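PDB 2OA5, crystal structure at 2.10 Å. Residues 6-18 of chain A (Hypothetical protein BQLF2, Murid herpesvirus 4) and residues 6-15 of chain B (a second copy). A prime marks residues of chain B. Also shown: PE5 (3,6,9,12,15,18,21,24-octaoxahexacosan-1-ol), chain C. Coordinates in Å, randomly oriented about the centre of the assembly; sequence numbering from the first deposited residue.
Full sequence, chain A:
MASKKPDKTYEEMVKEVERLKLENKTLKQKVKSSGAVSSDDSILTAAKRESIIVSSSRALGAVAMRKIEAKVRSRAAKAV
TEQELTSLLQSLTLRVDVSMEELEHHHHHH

Chain A, residues 6-18: PDKTYEEMVKEVE
Chain B (6-15) PDKTYEEMVK

How are the two copies set against each other before any side chain is placed? Each stretch begins as loop or turn and then enters a helix, residues 10-18 in chain A and 8-15 in chain B, with phi/psi near -63/-43. Before helix A, Asp7, Lys8 and Thr9 have phi/psi -141/-8, -122/-60 and -80/167. The helices run in broadly the same direction, their axes 39° apart and 10.3 Å from each other at closest approach. Like faces like: CA of Tyr10 lies 7.8 Å from CA of Tyr10′, and CA of Met13 lies 7.3 Å from CA of Met13′. About 469 Å² is buried, counting both sides.

What does Asp7′ contribute at the start of chain B? It is the N-cap, at phi/psi -92/94 with chi1 -149°, its CA-to-CB bond pointing toward chain A. Asp7′ OD1 accepts a weak capping bond from Tyr10′ N at 3.2 Å, while Asp7′ OD2 accepts a hydrogen bond from Tyr10 OH at 2.8 Å. A short carboxylate suits this place because its two oxygens can serve the helix start and the partner together. Lys8′ points away, its NZ salt-bridged to Glu12′ OE2 at 3.5 Å. Thr9′ (chi1 m) turns toward chain A, Thr9′ CB lying 3.9 Å from Tyr10 OH.

How do the two tyrosines share the middle? Both leave their helices sideways, and their ends reach across. Tyr10′ takes chi1 t and chi2 -89°; Tyr10 has chi1 -101° and chi2 86°. The edge of Tyr10′ is directed at the face of Tyr10, with centroids 5.7 Å apart, planes at 63° and Tyr10 CE1 3.9 Å from Tyr10′ CD2. Tyr10′ OH gives a weak hydrogen bond to Lys8 O at 2.9 Å, in the segment before helix A, where Thr9 (chi1 p) caps the helix, Thr9 OG1 accepting from Glu12 N at 3.2 Å. Met13 CG meets Tyr10′ CE2 at 3.6 Å.

What fills the space one turn further on? Met13′, a selenomethionine with chi1 -101°, chi2 t and chi3 m, points toward chain A and sits as a knob among Tyr10, Met13, Val14 and Val17. Met13′ SE lies 3.4 Å from Val14 CG2 and 3.9 Å from Met13 CB; Met13′ CE lies 3.5 Å from Tyr10 CE2, and Met13′ CG 4.2 Å from Val17 CG2. A long, flexible apolar chain suits this hole. Met13, m at all three chi angles, brings its CE within 4.3 Å of Val14′ CG2. Lys15′ points away and takes no part in the contact.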

# COMPACT_ATOMS: atom_id res chain seq x y z
N PRO A 6 -11.62 10.63 4.88
CA PRO A 6 -10.73 11.53 5.65
C PRO A 6 -11.20 11.70 7.09
O PRO A 6 -11.18 12.81 7.63
CB PRO A 6 -10.75 12.89 4.96
CG PRO A 6 -11.24 12.54 3.57
CD PRO A 6 -12.21 11.35 3.74
N ASP A 7 -11.60 10.60 7.73
CA ASP A 7 -12.15 10.65 9.09
C ASP A 7 -11.82 9.58 10.14
O ASP A 7 -12.20 9.74 11.30
CB ASP A 7 -13.68 10.71 8.99
CG ASP A 7 -14.24 9.50 8.25
OD1 ASP A 7 -13.97 9.37 7.03
OD2 ASP A 7 -14.95 8.67 8.87
N LYS A 8 -11.14 8.50 9.78
CA LYS A 8 -10.89 7.50 10.83
C LYS A 8 -9.45 7.10 11.16
O LYS A 8 -9.02 7.27 12.30
CB LYS A 8 -11.74 6.25 10.58
CG LYS A 8 -12.20 6.07 9.14
CD LYS A 8 -12.75 4.67 8.91
CE LYS A 8 -12.01 3.97 7.78
NZ LYS A 8 -12.33 2.51 7.70
N THR A 9 -8.71 6.57 10.19
CA THR A 9 -7.33 6.15 10.47
C THR A 9 -6.33 7.29 10.47
O THR A 9 -6.61 8.40 10.02
CB THR A 9 -6.82 5.09 9.47
OG1 THR A 9 -6.66 5.69 8.17
CG2 THR A 9 -7.79 3.92 9.37
N TYR A 10 -5.13 6.99 10.97
CA TYR A 10 -4.06 7.97 11.01
C TYR A 10 -3.67 8.35 9.58
O TYR A 10 -3.36 9.50 9.30
CB TYR A 10 -2.85 7.39 11.76
CG TYR A 10 -2.75 7.89 13.18
CD1 TYR A 10 -3.44 7.26 14.22
CD2 TYR A 10 -2.01 9.04 13.48
CE1 TYR A 10 -3.39 7.77 15.52
CE2 TYR A 10 -1.96 9.55 14.77
CZ TYR A 10 -2.65 8.91 15.78
OH TYR A 10 -2.61 9.44 17.05
N GLU A 11 -3.69 7.37 8.68
CA GLU A 11 -3.35 7.64 7.29
C GLU A 11 -4.31 8.67 6.73
O GLU A 11 -3.90 9.68 6.13
CB GLU A 11 -3.45 6.37 6.43
CG GLU A 11 -2.25 5.47 6.52
CD GLU A 11 -2.20 4.43 5.42
OE1 GLU A 11 -2.22 4.80 4.23
OE2 GLU A 11 -2.14 3.23 5.76
N GLU A 12 -5.59 8.41 6.91
CA GLU A 12 -6.62 9.29 6.40
C GLU A 12 -6.55 10.69 7.02
O GLU A 12 -6.61 11.67 6.30
CB GLU A 12 -8.00 8.69 6.65
CG GLU A 12 -8.17 7.28 6.10
CD GLU A 12 -9.54 6.70 6.39
OE1 GLU A 12 -9.94 6.72 7.57
OE2 GLU A 12 -10.21 6.23 5.45
N MSE A 13 -6.47 10.75 8.34
CA MSE A 13 -6.42 12.04 9.03
C MSE A 13 -5.19 12.83 8.63
O MSE A 13 -5.32 13.99 8.23
CB MSE A 13 -6.40 11.84 10.55
CG MSE A 13 -7.74 11.46 11.15
SE MSE A 13 -9.16 12.61 10.50
CE MSE A 13 -8.88 14.18 11.56
N VAL A 14 -4.01 12.22 8.73
CA VAL A 14 -2.80 12.94 8.38
C VAL A 14 -2.81 13.39 6.94
O VAL A 14 -2.42 14.51 6.64
CB VAL A 14 -1.51 12.12 8.67
CG1 VAL A 14 -0.31 12.82 8.08
CG2 VAL A 14 -1.32 11.97 10.17
N LYS A 15 -3.28 12.54 6.03
CA LYS A 15 -3.30 12.92 4.62
C LYS A 15 -4.18 14.15 4.40
O LYS A 15 -3.85 15.01 3.58
CB LYS A 15 -3.82 11.78 3.73
CG LYS A 15 -3.48 11.98 2.25
CD LYS A 15 -4.02 10.88 1.34
CE LYS A 15 -3.46 11.03 -0.08
NZ LYS A 15 -2.00 10.67 -0.20
N GLU A 16 -5.31 14.22 5.11
CA GLU A 16 -6.23 15.35 4.96
C GLU A 16 -5.64 16.63 5.56
O GLU A 16 -5.81 17.73 5.01
CB GLU A 16 -7.58 15.04 5.61
CG GLU A 16 -8.62 16.17 5.53
CD GLU A 16 -8.93 16.62 4.11
OE1 GLU A 16 -8.36 16.06 3.14
OE2 GLU A 16 -9.75 17.55 3.95
N VAL A 17 -4.95 16.50 6.69
CA VAL A 17 -4.31 17.64 7.32
C VAL A 17 -3.22 18.17 6.40
O VAL A 17 -3.08 19.38 6.24
CB VAL A 17 -3.66 17.29 8.68
CG1 VAL A 17 -2.87 18.49 9.21
CG2 VAL A 17 -4.72 16.91 9.69
N GLU A 18 -2.46 17.27 5.79
CA GLU A 18 -1.40 17.69 4.87
C GLU A 18 -1.99 18.40 3.65
O GLU A 18 -1.45 19.41 3.19
CB GLU A 18 -0.56 16.49 4.41
CG GLU A 18 0.44 16.82 3.30
CD GLU A 18 1.07 15.58 2.68
OE1 GLU A 18 0.33 14.79 2.05
OE2 GLU A 18 2.30 15.39 2.81
N PRO B 6 -7.79 7.32 24.48
CA PRO B 6 -6.77 8.16 25.15
C PRO B 6 -5.73 8.73 24.19
O PRO B 6 -4.58 8.97 24.58
CB PRO B 6 -6.10 7.28 26.21
CG PRO B 6 -7.21 6.30 26.53
CD PRO B 6 -7.90 6.02 25.17
N ASP B 7 -6.13 8.95 22.94
CA ASP B 7 -5.23 9.50 21.93
C ASP B 7 -5.33 11.02 21.90
O ASP B 7 -6.19 11.59 21.22
CB ASP B 7 -5.53 8.95 20.54
CG ASP B 7 -4.29 8.86 19.66
OD1 ASP B 7 -3.33 9.63 19.90
OD2 ASP B 7 -4.28 8.03 18.72
N LYS B 8 -4.44 11.66 22.65
CA LYS B 8 -4.39 13.11 22.71
C LYS B 8 -3.89 13.68 21.39
O LYS B 8 -4.33 14.73 20.94
CB LYS B 8 -3.46 13.55 23.85
CG LYS B 8 -3.23 15.05 23.88
CD LYS B 8 -2.23 15.46 24.94
CE LYS B 8 -1.82 16.92 24.77
NZ LYS B 8 -2.98 17.85 24.80
N THR B 9 -2.95 12.96 20.76
CA THR B 9 -2.39 13.38 19.48
C THR B 9 -3.45 13.36 18.39
O THR B 9 -3.52 14.28 17.57
CB THR B 9 -1.24 12.45 19.04
OG1 THR B 9 -0.28 12.33 20.09
CG2 THR B 9 -0.54 13.03 17.81
N TYR B 10 -4.28 12.32 18.38
CA TYR B 10 -5.34 12.20 17.39
C TYR B 10 -6.39 13.30 17.57
O TYR B 10 -6.89 13.87 16.59
CB TYR B 10 -5.98 10.82 17.50
CG TYR B 10 -7.02 10.53 16.44
CD1 TYR B 10 -8.36 10.86 16.63
CD2 TYR B 10 -6.65 9.94 15.23
CE1 TYR B 10 -9.31 10.60 15.64
CE2 TYR B 10 -7.59 9.68 14.24
CZ TYR B 10 -8.91 10.01 14.45
OH TYR B 10 -9.83 9.76 13.46
N GLU B 11 -6.73 13.60 18.82
CA GLU B 11 -7.71 14.64 19.11
C GLU B 11 -7.21 15.98 18.58
O GLU B 11 -7.97 16.74 17.99
CB GLU B 11 -7.94 14.75 20.62
CG GLU B 11 -8.80 13.65 21.21
CD GLU B 11 -8.95 13.77 22.71
OE1 GLU B 11 -9.07 14.91 23.21
OE2 GLU B 11 -8.95 12.72 23.40
N GLU B 12 -5.93 16.26 18.80
CA GLU B 12 -5.34 17.51 18.33
C GLU B 12 -5.48 17.63 16.82
O GLU B 12 -5.68 18.73 16.30
CB GLU B 12 -3.86 17.60 18.70
CG GLU B 12 -3.56 17.51 20.18
CD GLU B 12 -2.08 17.70 20.47
OE1 GLU B 12 -1.26 17.31 19.61
OE2 GLU B 12 -1.74 18.23 21.56
N MSE B 13 -5.37 16.52 16.10
CA MSE B 13 -5.50 16.56 14.64
C MSE B 13 -6.93 16.83 14.24
O MSE B 13 -7.19 17.59 13.31
CB MSE B 13 -5.06 15.24 14.00
CG MSE B 13 -3.67 15.25 13.41
SE MSE B 13 -3.41 13.70 12.26
CE MSE B 13 -3.76 12.24 13.49
N VAL B 14 -7.87 16.20 14.95
CA VAL B 14 -9.29 16.40 14.66
C VAL B 14 -9.59 17.90 14.75
O VAL B 14 -10.31 18.45 13.92
CB VAL B 14 -10.17 15.62 15.67
CG1 VAL B 14 -11.62 15.66 15.23
CG2 VAL B 14 -9.67 14.18 15.78
N LYS B 15 -9.02 18.55 15.76
CA LYS B 15 -9.23 19.98 15.92
C LYS B 15 -8.49 20.72 14.82
O LYS B 15 -9.03 21.63 14.20
CB LYS B 15 -8.71 20.46 17.28
CG LYS B 15 -9.53 20.03 18.48
CD LYS B 15 -8.91 20.61 19.72
CE LYS B 15 -9.37 19.88 20.97
NZ LYS B 15 -8.39 20.07 22.07
C48 PE5 C . 3.09 17.19 5.12
C50 PE5 C . 2.22 17.76 6.24
O1 PE5 C . 2.35 16.99 7.44
C1 PE5 C . 1.05 16.59 7.92
C2 PE5 C . 0.76 17.24 9.26
O2 PE5 C . 0.14 16.30 10.14
C3 PE5 C . 0.26 16.75 11.49
C4 PE5 C . -1.06 17.27 12.00
O3 PE5 C . -0.91 18.62 12.43
C5 PE5 C . -1.45 18.76 13.75
C6 PE5 C . -0.95 20.06 14.38
O4 PE5 C . -1.54 20.21 15.68
C7 PE5 C . -1.02 21.37 16.35
C8 PE5 C . -1.29 21.26 17.84
O5 PE5 C . -0.48 22.17 18.59
C9 PE5 C . 0.17 21.47 19.66
C10 PE5 C . -0.36 21.92 21.01
O6 PE5 C . 0.12 21.03 22.05
C11 PE5 C . -0.03 21.63 23.34
C12 PE5 C . 1.03 21.11 24.30
O7 PE5 C . 1.82 22.20 24.80
C13 PE5 C . 2.88 21.73 25.65
C14 PE5 C . 3.54 20.50 25.06
O8 PE5 C . 4.89 20.79 24.65
C15 PE5 C . 5.50 19.61 24.11
C16 PE5 C . 6.88 19.95 23.57
O52 PE5 C . 7.67 18.77 23.48